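Long-range contacts in ribosome biogenesis GTPase A (Thermotoga maritima, PDB 3CNN), which binds GTP and is probably a circularly permuted GTPase that binds 23S rRNA and is required for a late step of 50S ribosomal subunit assembly: residues Ala31-Ala36 and Ser244-Glu249; Leu53-Ile58 and Val107-Lys112; Ala59-Thr64 and Ala240-Phe245. All coordinates share one frame; numbering follows the deposited sequence.

The first segments of the three contacts come in the order 31-36, 53-58, 59-64 along the chain; the partner segments 107-112, 240-245 and 244-249 follow. Interaction 2 is central, where the end of strand 48-54 and the loop between strand 101-106 and helix 112-120 meet beside GTP. The NKxD motif N54-D57 precedes the phosphate loop, the permuted order of a CP-type G domain. Interactions 1 and 3, with centres about 9 Å apart, share S244, F245 and one water, and bring the C-terminal tail onto that domain; each centre lies about 12 Å from that of interaction 2. A probable bond from A31 N to N54 O (2.9 Å) connects the tail-binding loop to the base-binding strand.

Interaction 1: Ala31-Ala36 and Ser244-Glu249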
ATOM      1  N   ALA A  31       4.286  -0.769   3.610  1.00 35.35           N
ATOM      2  CA  ALA A  31       5.511  -0.444   4.391  1.00 35.54           C
ATOM      3  C   ALA A  31       6.576   0.251   3.553  1.00 35.57           C
ATOM      4  O   ALA A  31       7.437   0.962   4.090  1.00 36.12           O
ATOM      5  CB  ALA A  31       6.105  -1.711   5.061  1.00 35.17           C
ATOM      6  N   ARG A  32       6.521   0.037   2.239  1.00 35.59           N
ATOM      7  CA  ARG A  32       7.481   0.646   1.292  1.00 35.43           C
ATOM      8  C   ARG A  32       7.253   2.138   1.156  1.00 35.93           C
ATOM      9  O   ARG A  32       8.170   2.887   0.833  1.00 36.68           O
ATOM     10  CB  ARG A  32       7.386  -0.024  -0.081  1.00 34.93           C
ATOM     11  CG  ARG A  32       7.652  -1.523  -0.056  1.00 33.62           C
ATOM     12  CD  ARG A  32       7.395  -2.187  -1.386  1.00 34.37           C
ATOM     13  NE  ARG A  32       5.974  -2.190  -1.769  1.00 36.30           N
ATOM     14  CZ  ARG A  32       5.542  -2.531  -2.976  1.00 36.51           C
ATOM     15  NH1 ARG A  32       6.422  -2.905  -3.896  1.00 37.73           N
ATOM     16  NH2 ARG A  32       4.244  -2.518  -3.268  1.00 36.68           N
ATOM     17  N   ALA A  33       6.022   2.572   1.399  1.00 36.45           N
ATOM     18  CA  ALA A  33       5.685   3.978   1.299  1.00 37.16           C
ATOM     19  C   ALA A  33       4.614   4.329   2.345  1.00 37.86           C
ATOM     20  O   ALA A  33       3.451   4.492   1.992  1.00 37.55           O
ATOM     21  CB  ALA A  33       5.215   4.318  -0.143  1.00 36.86           C
ATOM     22  N   PRO A  34       5.004   4.399   3.642  1.00 38.59           N
ATOM     23  CA  PRO A  34       4.065   4.707   4.727  1.00 39.39           C
ATOM     24  C   PRO A  34       3.404   6.091   4.718  1.00 40.34           C
ATOM     25  O   PRO A  34       2.288   6.210   5.242  1.00 40.49           O
ATOM     26  CB  PRO A  34       4.905   4.491   5.996  1.00 38.75           C
ATOM     27  CG  PRO A  34       6.006   3.566   5.545  1.00 37.89           C
ATOM     28  CD  PRO A  34       6.337   4.089   4.190  1.00 38.29           C
ATOM     29  N   PHE A  35       4.060   7.112   4.149  1.00 41.06           N
ATOM     30  CA  PHE A  35       3.441   8.435   3.997  1.00 41.67           C
ATOM     31  C   PHE A  35       2.473   8.495   2.813  1.00 41.61           C
ATOM     32  O   PHE A  35       1.305   8.877   2.967  1.00 41.79           O
ATOM     33  CB  PHE A  35       4.486   9.535   3.840  1.00 43.13           C
ATOM     34  CG  PHE A  35       5.100   9.994   5.130  1.00 45.66           C
ATOM     35  CD1 PHE A  35       4.393   9.921   6.335  1.00 48.82           C
ATOM     36  CD2 PHE A  35       6.381  10.535   5.139  1.00 48.53           C
ATOM     37  CE1 PHE A  35       4.974  10.359   7.533  1.00 50.06           C
ATOM     38  CE2 PHE A  35       6.967  10.983   6.326  1.00 49.05           C
ATOM     39  CZ  PHE A  35       6.269  10.895   7.519  1.00 48.71           C
ATOM     40  N   ALA A  36       2.961   8.108   1.640  1.00 40.60           N
ATOM     41  CA  ALA A  36       2.180   8.116   0.421  1.00 40.46           C
ATOM     42  C   ALA A  36       0.896   7.318   0.552  1.00 41.07           C
ATOM     43  O   ALA A  36      -0.115   7.675  -0.050  1.00 40.79           O
ATOM     44  CB  ALA A  36       3.003   7.577  -0.729  1.00 40.43           C
ATOM     45  N   SER A 244      12.109  -0.354  -0.703  1.00 42.10           N
ATOM     46  CA  SER A 244      11.197   0.686  -0.173  1.00 41.45           C
ATOM     47  C   SER A 244      11.408   2.030  -0.883  1.00 41.23           C
ATOM     48  O   SER A 244      12.480   2.289  -1.429  1.00 41.48           O
ATOM     49  CB  SER A 244      11.316   0.840   1.351  1.00 40.97           C
ATOM     50  OG  SER A 244      11.003  -0.383   1.994  1.00 40.22           O
ATOM     51  N   PHE A 245      10.384   2.878  -0.874  1.00 40.83           N
ATOM     52  CA  PHE A 245      10.348   4.044  -1.756  1.00 40.85           C
ATOM     53  C   PHE A 245      10.390   5.323  -0.971  1.00 41.69           C
ATOM     54  O   PHE A 245      10.556   6.399  -1.535  1.00 41.24           O
ATOM     55  CB  PHE A 245       9.109   3.997  -2.654  1.00 40.51           C
ATOM     56  CG  PHE A 245       8.946   2.685  -3.377  1.00 38.82           C
ATOM     57  CD1 PHE A 245       9.948   2.220  -4.236  1.00 37.06           C
ATOM     58  CD2 PHE A 245       7.823   1.899  -3.163  1.00 36.46           C
ATOM     59  CE1 PHE A 245       9.818   1.004  -4.896  1.00 36.60           C
ATOM     60  CE2 PHE A 245       7.677   0.683  -3.811  1.00 36.66           C
ATOM     61  CZ  PHE A 245       8.682   0.229  -4.686  1.00 38.02           C
ATOM     62  N   GLU A 246      10.247   5.207   0.344  1.00 43.16           N
ATOM     63  CA  GLU A 246      10.476   6.356   1.199  1.00 44.79           C
ATOM     64  C   GLU A 246      10.970   5.973   2.601  1.00 46.84           C
ATOM     65  O   GLU A 246      10.736   4.845   3.083  1.00 47.09           O
ATOM     66  CB  GLU A 246       9.269   7.324   1.206  1.00 44.73           C
ATOM     67  CG  GLU A 246       7.996   6.809   1.826  1.00 43.12           C
ATOM     68  CD  GLU A 246       6.774   7.661   1.493  1.00 43.76           C
ATOM     69  OE1 GLU A 246       6.885   8.828   1.046  1.00 42.47           O
ATOM     70  OE2 GLU A 246       5.666   7.148   1.680  1.00 44.05           O
ATOM     71  N   ARG A 247      11.664   6.933   3.217  1.00 48.67           N
ATOM     72  CA  ARG A 247      12.367   6.787   4.490  1.00 51.01           C
ATOM     73  C   ARG A 247      11.939   7.942   5.393  1.00 52.47           C
ATOM     74  O   ARG A 247      11.631   9.014   4.889  1.00 52.53           O
ATOM     75  CB  ARG A 247      13.880   6.819   4.244  1.00 50.88           C
ATOM     76  CG  ARG A 247      14.436   5.457   3.921  1.00 52.09           C
ATOM     77  CD  ARG A 247      15.433   5.410   2.765  1.00 53.66           C
ATOM     78  NE  ARG A 247      15.536   4.016   2.315  1.00 55.33           N
ATOM     79  CZ  ARG A 247      14.966   3.508   1.217  1.00 55.62           C
ATOM     80  NH1 ARG A 247      14.268   4.285   0.383  1.00 56.21           N
ATOM     81  NH2 ARG A 247      15.112   2.213   0.945  1.00 52.45           N
ATOM     82  N   PRO A 248      11.880   7.731   6.725  1.00 54.11           N
ATOM     83  CA  PRO A 248      11.399   8.850   7.558  1.00 55.74           C
ATOM     84  C   PRO A 248      12.315  10.092   7.527  1.00 57.46           C
ATOM     85  O   PRO A 248      11.835  11.210   7.733  1.00 57.81           O
ATOM     86  CB  PRO A 248      11.314   8.252   8.970  1.00 55.53           C
ATOM     87  CG  PRO A 248      11.516   6.765   8.805  1.00 54.77           C
ATOM     88  CD  PRO A 248      12.221   6.535   7.519  1.00 53.95           C
ATOM     89  N   GLU A 249      13.605   9.892   7.254  1.00 59.24           N
ATOM     90  CA  GLU A 249      14.567  10.994   7.089  1.00 61.11           C
ATOM     91  C   GLU A 249      14.238  11.911   5.909  1.00 61.80           C
ATOM     92  O   GLU A 249      14.560  13.104   5.938  1.00 62.08           O
ATOM     93  CB  GLU A 249      15.987  10.452   6.897  1.00 61.36           C
ATOM     94  CG  GLU A 249      16.424   9.445   7.944  1.00 63.33           C
ATOM     95  CD  GLU A 249      16.169   8.009   7.515  1.00 65.81           C
ATOM     96  OE1 GLU A 249      16.909   7.510   6.628  1.00 65.59           O
ATOM     97  OE2 GLU A 249      15.243   7.381   8.083  1.00 66.45           O
TER
HETATM   98  O   HOH W   1       9.949   0.121   4.415  1.00 32.38           O
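The carbonyl oxygen R32 O is gripped by two successive amides of the C-terminal tail: F245 N at 2.8 Å and E246 N, longer at 3.2 Å but nearly in line with the C=O bond. Two neighbouring amides of the tail thus share one acceptor. E246 then reaches back across the loop. Its CG is tucked over its own backbone (chi1 67°), and the extended stem runs antiparallel to P34, CG near P34 CD. At its end OE2 takes A36 N on the syn lone pair, 2.9 Å away and almost straight at 175°, while F35 N offers a weaker, bent bond to the same oxygen. The other oxygen, OE1, pairs with K167 of helix 162-170, a charge that probably helps keep the carboxylate ionised. R32 and F245 run side by side: F245 CE2 lies over one face of the R32 guanidinium, 3.9 Å from R32 CZ, with the two planes tilted 51° apart. The guanidinium also bonds D30, V235 O and A236 O. A water joins A31 O to S244 OG, which also accepts from D60 N. Together these bonds dock the C-terminal tail on the loop after strand 24-30 of the CP-type G domain.

Interaction 2: Leu53-Ile58 and Val107-Lys112. With GTP (guanosine-5'-triphosphate), chain B.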
ATOM      1  N   LEU A  53       1.490  -1.635   8.838  1.00 37.72           N
ATOM      2  CA  LEU A  53       2.465  -1.575   7.747  1.00 36.93           C
ATOM      3  C   LEU A  53       2.542  -2.909   7.033  1.00 36.74           C
ATOM      4  O   LEU A  53       3.240  -3.829   7.466  1.00 36.90           O
ATOM      5  CB  LEU A  53       3.841  -1.129   8.223  1.00 36.73           C
ATOM      6  CG  LEU A  53       3.898   0.246   8.885  1.00 38.11           C
ATOM      7  CD1 LEU A  53       5.296   0.514   9.355  1.00 38.50           C
ATOM      8  CD2 LEU A  53       3.413   1.363   7.940  1.00 38.09           C
ATOM      9  N   ASN A  54       1.816  -2.995   5.924  1.00 36.07           N
ATOM     10  CA  ASN A  54       1.658  -4.242   5.204  1.00 35.80           C
ATOM     11  C   ASN A  54       2.788  -4.491   4.185  1.00 36.13           C
ATOM     12  O   ASN A  54       3.534  -3.580   3.845  1.00 36.39           O
ATOM     13  CB  ASN A  54       0.282  -4.254   4.527  1.00 35.76           C
ATOM     14  CG  ASN A  54      -0.217  -5.636   4.265  1.00 33.72           C
ATOM     15  OD1 ASN A  54       0.106  -6.552   4.990  1.00 35.36           O
ATOM     16  ND2 ASN A  54      -1.019  -5.794   3.234  1.00 31.29           N
ATOM     17  N   LYS A  55       2.905  -5.742   3.743  1.00 36.52           N
ATOM     18  CA  LYS A  55       3.801  -6.162   2.666  1.00 36.52           C
ATOM     19  C   LYS A  55       5.276  -6.020   3.039  1.00 37.45           C
ATOM     20  O   LYS A  55       6.086  -5.611   2.196  1.00 36.92           O
ATOM     21  CB  LYS A  55       3.507  -5.389   1.367  1.00 36.14           C
ATOM     22  CG  LYS A  55       2.087  -5.508   0.844  1.00 35.31           C
ATOM     23  CD  LYS A  55       1.974  -4.899  -0.555  1.00 35.25           C
ATOM     24  CE  LYS A  55       0.599  -5.094  -1.158  1.00 33.27           C
ATOM     25  NZ  LYS A  55       0.382  -4.291  -2.401  1.00 32.03           N
ATOM     26  N   VAL A  56       5.628  -6.335   4.293  1.00 38.41           N
ATOM     27  CA  VAL A  56       7.012  -6.135   4.755  1.00 39.15           C
ATOM     28  C   VAL A  56       7.926  -7.146   4.074  1.00 39.99           C
ATOM     29  O   VAL A  56       9.162  -6.991   4.076  1.00 39.95           O
ATOM     30  CB  VAL A  56       7.183  -6.183   6.312  1.00 39.57           C
ATOM     31  CG1 VAL A  56       6.380  -5.078   6.981  1.00 40.09           C
ATOM     32  CG2 VAL A  56       6.840  -7.558   6.887  1.00 39.11           C
ATOM     33  N   ASP A  57       7.295  -8.152   3.459  1.00 40.30           N
ATOM     34  CA  ASP A  57       8.004  -9.226   2.782  1.00 41.19           C
ATOM     35  C   ASP A  57       8.708  -8.736   1.512  1.00 41.26           C
ATOM     36  O   ASP A  57       9.729  -9.298   1.103  1.00 41.61           O
ATOM     37  CB  ASP A  57       7.062 -10.408   2.484  1.00 41.29           C
ATOM     38  CG  ASP A  57       5.867 -10.016   1.637  1.00 41.28           C
ATOM     39  OD1 ASP A  57       5.274  -8.966   1.929  1.00 41.71           O
ATOM     40  OD2 ASP A  57       5.520 -10.751   0.677  1.00 41.88           O
ATOM     41  N   ILE A  58       8.163  -7.680   0.905  1.00 40.90           N
ATOM     42  CA  ILE A  58       8.738  -7.102  -0.310  1.00 39.93           C
ATOM     43  C   ILE A  58       9.307  -5.699  -0.072  1.00 40.67           C
ATOM     44  O   ILE A  58       9.593  -4.969  -1.023  1.00 40.56           O
ATOM     45  CB  ILE A  58       7.730  -7.124  -1.492  1.00 40.03           C
ATOM     46  CG1 ILE A  58       6.452  -6.330  -1.148  1.00 38.92           C
ATOM     47  CG2 ILE A  58       7.423  -8.575  -1.899  1.00 37.82           C
ATOM     48  CD1 ILE A  58       5.508  -6.151  -2.293  1.00 38.68           C
ATOM     49  N   VAL A 107      -5.944   3.287   1.121  1.00 40.00           N
ATOM     50  CA  VAL A 107      -5.926   3.624  -0.306  1.00 38.79           C
ATOM     51  C   VAL A 107      -5.925   2.321  -1.100  1.00 38.27           C
ATOM     52  O   VAL A 107      -5.685   1.264  -0.526  1.00 37.95           O
ATOM     53  CB  VAL A 107      -4.755   4.606  -0.658  1.00 38.42           C
ATOM     54  CG1 VAL A 107      -4.828   5.860   0.231  1.00 36.61           C
ATOM     55  CG2 VAL A 107      -3.378   3.927  -0.543  1.00 39.51           C
ATOM     56  N   PRO A 108      -6.262   2.370  -2.402  1.00 37.97           N
ATOM     57  CA  PRO A 108      -6.328   1.114  -3.149  1.00 37.63           C
ATOM     58  C   PRO A 108      -5.045   0.274  -3.096  1.00 37.44           C
ATOM     59  O   PRO A 108      -3.946   0.823  -2.959  1.00 37.19           O
ATOM     60  CB  PRO A 108      -6.578   1.580  -4.592  1.00 38.04           C
ATOM     61  CG  PRO A 108      -7.283   2.901  -4.449  1.00 37.90           C
ATOM     62  CD  PRO A 108      -6.628   3.531  -3.243  1.00 38.45           C
ATOM     63  N   ASN A 109      -5.217  -1.044  -3.197  1.00 37.10           N
ATOM     64  CA  ASN A 109      -4.143  -2.013  -3.453  1.00 36.80           C
ATOM     65  C   ASN A 109      -3.245  -2.399  -2.266  1.00 36.59           C
ATOM     66  O   ASN A 109      -2.373  -3.250  -2.412  1.00 36.55           O
ATOM     67  CB  ASN A 109      -3.281  -1.552  -4.646  1.00 37.06           C
ATOM     68  CG  ASN A 109      -2.477  -2.688  -5.252  1.00 37.47           C
ATOM     69  OD1 ASN A 109      -3.028  -3.719  -5.610  1.00 36.69           O
ATOM     70  ND2 ASN A 109      -1.172  -2.504  -5.359  1.00 37.24           N
ATOM     71  N   THR A 110      -3.457  -1.798  -1.095  1.00 36.06           N
ATOM     72  CA  THR A 110      -2.551  -2.010   0.053  1.00 35.43           C
ATOM     73  C   THR A 110      -2.685  -3.376   0.751  1.00 35.55           C
ATOM     74  O   THR A 110      -1.871  -3.733   1.634  1.00 34.62           O
ATOM     75  CB  THR A 110      -2.631  -0.857   1.046  1.00 35.82           C
ATOM     76  OG1 THR A 110      -3.966  -0.792   1.588  1.00 37.35           O
ATOM     77  CG2 THR A 110      -2.298   0.464   0.332  1.00 32.88           C
ATOM     78  N   GLY A 111      -3.689  -4.147   0.330  1.00 35.48           N
ATOM     79  CA  GLY A 111      -3.857  -5.521   0.805  1.00 35.74           C
ATOM     80  C   GLY A 111      -5.013  -5.697   1.776  1.00 36.61           C
ATOM     81  O   GLY A 111      -4.975  -6.585   2.633  1.00 36.26           O
ATOM     82  N   LYS A 112      -6.041  -4.859   1.634  1.00 36.98           N
ATOM     83  CA  LYS A 112      -7.164  -4.805   2.576  1.00 38.55           C
ATOM     84  C   LYS A 112      -8.068  -6.036   2.535  1.00 39.92           C
ATOM     85  O   LYS A 112      -8.489  -6.522   3.582  1.00 40.15           O
ATOM     86  CB  LYS A 112      -7.999  -3.555   2.333  1.00 37.83           C
ATOM     87  CG  LYS A 112      -7.251  -2.264   2.564  1.00 37.80           C
ATOM     88  CD  LYS A 112      -8.132  -1.049   2.213  1.00 36.28           C
ATOM     89  CE  LYS A 112      -8.556  -1.006   0.753  1.00 33.92           C
ATOM     90  NZ  LYS A 112      -7.392  -0.815  -0.134  1.00 33.79           N
TER
HETATM   91  PG  GTP B 263      -8.232  -2.769  -3.607  1.00 58.68           P
HETATM   92  O1G GTP B 263      -8.568  -1.631  -2.639  1.00 54.67           O
HETATM   93  O2G GTP B 263      -7.819  -2.174  -4.946  1.00 60.80           O
HETATM   94  O3G GTP B 263      -9.425  -3.677  -3.872  1.00 59.04           O
HETATM   95  O3B GTP B 263      -7.026  -3.713  -3.080  1.00 51.83           O
HETATM   96  PB  GTP B 263      -6.900  -4.278  -1.574  1.00 46.64           P
HETATM   97  O1B GTP B 263      -6.524  -3.149  -0.641  1.00 41.99           O
HETATM   98  O2B GTP B 263      -8.168  -4.969  -1.136  1.00 47.69           O
HETATM   99  O3A GTP B 263      -5.640  -5.229  -1.716  1.00 44.12           O
HETATM  100  PA  GTP B 263      -5.557  -6.756  -2.142  1.00 43.43           P
HETATM  101  O1A GTP B 263      -5.601  -7.604  -0.897  1.00 43.80           O
HETATM  102  O2A GTP B 263      -6.514  -7.183  -3.217  1.00 43.93           O
HETATM  103  O5' GTP B 263      -4.030  -6.795  -2.652  1.00 44.85           O
HETATM  104  C5' GTP B 263      -3.636  -6.322  -3.922  1.00 43.28           C
HETATM  105  C4' GTP B 263      -2.447  -7.162  -4.356  1.00 43.41           C
HETATM  106  O4' GTP B 263      -1.473  -7.162  -3.333  1.00 43.84           O
HETATM  107  C3' GTP B 263      -2.826  -8.607  -4.573  1.00 44.01           C
HETATM  108  O3' GTP B 263      -2.168  -9.064  -5.736  1.00 46.80           O
HETATM  109  C2' GTP B 263      -2.302  -9.323  -3.349  1.00 43.34           C
HETATM  110  O2' GTP B 263      -1.931 -10.634  -3.686  1.00 46.91           O
HETATM  111  C1' GTP B 263      -1.107  -8.474  -2.962  1.00 40.88           C
HETATM  112  N9  GTP B 263      -0.745  -8.482  -1.522  1.00 40.32           N
HETATM  113  C8  GTP B 263      -1.572  -8.245  -0.439  1.00 38.66           C
HETATM  114  N7  GTP B 263      -0.827  -8.331   0.682  1.00 39.25           N
HETATM  115  C5  GTP B 263       0.455  -8.633   0.342  1.00 39.04           C
HETATM  116  C6  GTP B 263       1.612  -8.827   1.093  1.00 39.59           C
HETATM  117  O6  GTP B 263       1.580  -8.752   2.326  1.00 39.40           O
HETATM  118  N1  GTP B 263       2.809  -9.114   0.450  1.00 39.72           N
HETATM  119  C2  GTP B 263       2.840  -9.207  -0.933  1.00 39.80           C
HETATM  120  N2  GTP B 263       3.975  -9.485  -1.559  1.00 39.42           N
HETATM  121  N3  GTP B 263       1.685  -9.003  -1.667  1.00 39.71           N
HETATM  122  C4  GTP B 263       0.516  -8.723  -1.042  1.00 38.73           C
HETATM  123  O   HOH W   2      -2.493  -8.178   2.892  1.00 52.27           O
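The end of strand 48-54 comes up to the phosphate loop, N54 CA and T110 CA being 7.0 Å apart, and the type II turn V107-T110 offers its carbonyls to side chains from the other segment. This is where two GTPase motifs meet: the NKxD (G4) motif, N54-D57, and the P-loop (Walker A), which here follows it in the chain as expected of a circularly permuted G domain. The N54 side chain, trans about its first bond (chi1 -156°), puts its amide beside T110. Its ND2 gives T110 O a 2.7 Å bond, straight at 173° and in the carbonyl plane, and also donates to a water that bonds G111 O. K55 lies extended along one face of the guanine, CG 3.4 Å from GTP C6 and CE passing C4 and the ribose O4'. Its ammonium NZ ends on N109 O at 2.9 Å, so the lysine covers the base while tying the two motifs together; D30 is a further, weak charge partner. D57 reads the guanine edge with both carboxylate oxygens: OD1 accepts from GTP N1 at 2.9 Å and OD2 from N2 at 3.0 Å. Second-shell bonds hold the turn, T110 OG1 to V28 O and N109 ND2 to V171 O. At the phosphate end, the K112 chain bends at chi3 and chi4 and brings NZ to GTP O1G and V107 O, and K112 N donates to GTP O1B at 2.9 Å, angle 166°.

Interaction 3: Ala59-Thr64 and Ala240-Phe245; sequences ADEKTT and AGRVSF
R242 of the C-terminal tail lies across the start of helix 61-73, beside its N-cap residue D60. Beyond CB its chain is extended from CG to NE and runs past A59: CG and then CD brush A59 O, CD at 3.8 Å. At the tip the two flat groups stack. E61 CD sits 3.6 Å above one guanidinium face, displaced toward the rim, and the carboxylate and guanidinium planes differ by only 21°. The salt bridge from R242 NH2 to E61 OE2 is long, 3.9 Å, and rests on charge alone, since the oxygen lies well out of the guanidinium plane. A59 O lies at the edge of the guanidinium, near its plane, where NH1 makes a weak and doubtfully short bond; NH1 also bonds V56 O weakly. Two residues along the tail, S244 OG accepts from D60 N at 2.9 Å, bent to 131°, so the tail holds the backbone amide of the capping residue. The D60 carboxylate faces the helix instead: OD1 takes T63 N, from above the carboxylate plane, at 2.9 Å, and also T63 OG1, so two donors fix its rotation. T63 closes the contact through its methyl, CG2 meeting S244 CB at 3.9 Å.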
ATOM      1  N   ALA A  59       9.483  -5.344   1.202  1.00 41.23           N
ATOM      2  CA  ALA A  59      10.005  -4.032   1.602  1.00 42.35           C
ATOM      3  C   ALA A  59      11.414  -4.112   2.170  1.00 43.26           C
ATOM      4  O   ALA A  59      11.796  -5.119   2.764  1.00 43.18           O
ATOM      5  CB  ALA A  59       9.077  -3.371   2.620  1.00 41.31           C
ATOM      6  N   ASP A  60      12.183  -3.041   2.005  1.00 44.76           N
ATOM      7  CA  ASP A  60      13.496  -2.960   2.638  1.00 46.13           C
ATOM      8  C   ASP A  60      13.400  -2.987   4.173  1.00 47.22           C
ATOM      9  O   ASP A  60      12.972  -2.010   4.803  1.00 47.46           O
ATOM     10  CB  ASP A  60      14.257  -1.711   2.201  1.00 45.92           C
ATOM     11  CG  ASP A  60      15.586  -1.591   2.910  1.00 47.12           C
ATOM     12  OD1 ASP A  60      15.731  -0.705   3.781  1.00 49.82           O
ATOM     13  OD2 ASP A  60      16.470  -2.433   2.649  1.00 47.83           O
ATOM     14  N   GLU A  61      13.830  -4.106   4.752  1.00 48.66           N
ATOM     15  CA  GLU A  61      13.725  -4.379   6.188  1.00 49.77           C
ATOM     16  C   GLU A  61      14.244  -3.300   7.149  1.00 50.31           C
ATOM     17  O   GLU A  61      13.578  -2.999   8.158  1.00 50.81           O
ATOM     18  CB  GLU A  61      14.348  -5.731   6.505  1.00 50.05           C
ATOM     19  CG  GLU A  61      13.450  -6.891   6.127  1.00 51.41           C
ATOM     20  CD  GLU A  61      14.201  -8.200   6.039  1.00 54.17           C
ATOM     21  OE1 GLU A  61      15.186  -8.275   5.265  1.00 55.61           O
ATOM     22  OE2 GLU A  61      13.798  -9.161   6.734  1.00 55.51           O
ATOM     23  N   LYS A  62      15.405  -2.714   6.857  1.00 50.56           N
ATOM     24  CA  LYS A  62      15.888  -1.628   7.714  1.00 51.05           C
ATOM     25  C   LYS A  62      15.091  -0.341   7.566  1.00 50.73           C
ATOM     26  O   LYS A  62      14.979   0.423   8.525  1.00 50.86           O
ATOM     27  CB  LYS A  62      17.409  -1.373   7.612  1.00 51.68           C
ATOM     28  CG  LYS A  62      18.090  -1.824   6.337  1.00 54.18           C
ATOM     29  CD  LYS A  62      19.568  -2.109   6.591  1.00 57.91           C
ATOM     30  CE  LYS A  62      20.382  -0.820   6.740  1.00 60.07           C
ATOM     31  NZ  LYS A  62      21.783  -1.119   7.192  1.00 61.63           N
ATOM     32  N   THR A  63      14.536  -0.094   6.380  1.00 50.41           N
ATOM     33  CA  THR A  63      13.607   1.020   6.215  1.00 49.84           C
ATOM     34  C   THR A  63      12.306   0.755   6.993  1.00 49.58           C
ATOM     35  O   THR A  63      11.782   1.657   7.638  1.00 49.41           O
ATOM     36  CB  THR A  63      13.299   1.307   4.740  1.00 50.11           C
ATOM     37  OG1 THR A  63      14.522   1.473   4.019  1.00 50.02           O
ATOM     38  CG2 THR A  63      12.461   2.582   4.602  1.00 50.36           C
ATOM     39  N   THR A  64      11.797  -0.475   6.943  1.00 49.47           N
ATOM     40  CA  THR A  64      10.606  -0.832   7.715  1.00 49.85           C
ATOM     41  C   THR A  64      10.797  -0.555   9.222  1.00 50.42           C
ATOM     42  O   THR A  64       9.958   0.119   9.834  1.00 50.59           O
ATOM     43  CB  THR A  64      10.138  -2.291   7.464  1.00 50.06           C
ATOM     44  OG1 THR A  64       9.852  -2.486   6.069  1.00 48.54           O
ATOM     45  CG2 THR A  64       8.870  -2.600   8.278  1.00 50.02           C
ATOM     46  N   ALA A 240      10.609  -6.763  -8.504  1.00 48.96           N
ATOM     47  CA  ALA A 240      11.829  -6.094  -8.948  1.00 49.04           C
ATOM     48  C   ALA A 240      12.817  -5.913  -7.804  1.00 49.18           C
ATOM     49  O   ALA A 240      13.691  -5.045  -7.876  1.00 49.94           O
ATOM     50  CB  ALA A 240      11.502  -4.750  -9.608  1.00 49.18           C
ATOM     51  N   GLY A 241      12.687  -6.745  -6.768  1.00 48.88           N
ATOM     52  CA  GLY A 241      13.548  -6.686  -5.577  1.00 48.44           C
ATOM     53  C   GLY A 241      12.883  -6.131  -4.318  1.00 48.07           C
ATOM     54  O   GLY A 241      11.899  -5.385  -4.403  1.00 48.00           O
ATOM     55  N   ARG A 242      13.424  -6.501  -3.152  1.00 47.24           N
ATOM     56  CA  ARG A 242      13.000  -5.952  -1.866  1.00 46.43           C
ATOM     57  C   ARG A 242      13.441  -4.510  -1.799  1.00 45.71           C
ATOM     58  O   ARG A 242      14.590  -4.235  -1.478  1.00 46.07           O
ATOM     59  CB  ARG A 242      13.662  -6.693  -0.710  1.00 46.62           C
ATOM     60  CG  ARG A 242      12.838  -7.739  -0.007  1.00 47.11           C
ATOM     61  CD  ARG A 242      13.544  -8.122   1.267  1.00 48.29           C
ATOM     62  NE  ARG A 242      12.839  -9.127   2.059  1.00 50.13           N
ATOM     63  CZ  ARG A 242      12.024  -8.840   3.067  1.00 51.55           C
ATOM     64  NH1 ARG A 242      11.785  -7.578   3.383  1.00 51.91           N
ATOM     65  NH2 ARG A 242      11.431  -9.809   3.751  1.00 52.64           N
ATOM     66  N   VAL A 243      12.513  -3.599  -2.071  1.00 44.86           N
ATOM     67  CA  VAL A 243      12.793  -2.176  -2.217  1.00 43.73           C
ATOM     68  C   VAL A 243      11.702  -1.345  -1.509  1.00 42.99           C
ATOM     69  O   VAL A 243      10.516  -1.614  -1.701  1.00 42.25           O
ATOM     70  CB  VAL A 243      12.819  -1.825  -3.740  1.00 43.72           C
ATOM     71  CG1 VAL A 243      12.883  -0.346  -3.976  1.00 44.29           C
ATOM     72  CG2 VAL A 243      13.989  -2.511  -4.427  1.00 44.21           C
ATOM     73  N   SER A 244      12.109  -0.354  -0.703  1.00 42.10           N
ATOM     74  CA  SER A 244      11.197   0.686  -0.173  1.00 41.45           C
ATOM     75  C   SER A 244      11.408   2.030  -0.883  1.00 41.23           C
ATOM     76  O   SER A 244      12.480   2.289  -1.429  1.00 41.48           O
ATOM     77  CB  SER A 244      11.316   0.840   1.351  1.00 40.97           C
ATOM     78  OG  SER A 244      11.003  -0.383   1.994  1.00 40.22           O
ATOM     79  N   PHE A 245      10.384   2.878  -0.874  1.00 40.83           N
ATOM     80  CA  PHE A 245      10.348   4.044  -1.756  1.00 40.85           C
ATOM     81  C   PHE A 245      10.390   5.323  -0.971  1.00 41.69           C
ATOM     82  O   PHE A 245      10.556   6.399  -1.535  1.00 41.24           O
ATOM     83  CB  PHE A 245       9.109   3.997  -2.654  1.00 40.51           C
ATOM     84  CG  PHE A 245       8.946   2.685  -3.377  1.00 38.82           C
ATOM     85  CD1 PHE A 245       9.948   2.220  -4.236  1.00 37.06           C
ATOM     86  CD2 PHE A 245       7.823   1.899  -3.163  1.00 36.46           C
ATOM     87  CE1 PHE A 245       9.818   1.004  -4.896  1.00 36.60           C
ATOM     88  CE2 PHE A 245       7.677   0.683  -3.811  1.00 36.66           C
ATOM     89  CZ  PHE A 245       8.682   0.229  -4.686  1.00 38.02           C
TER
HETATM   90  O   HOH W   1       9.949   0.121   4.415  1.00 32.38           O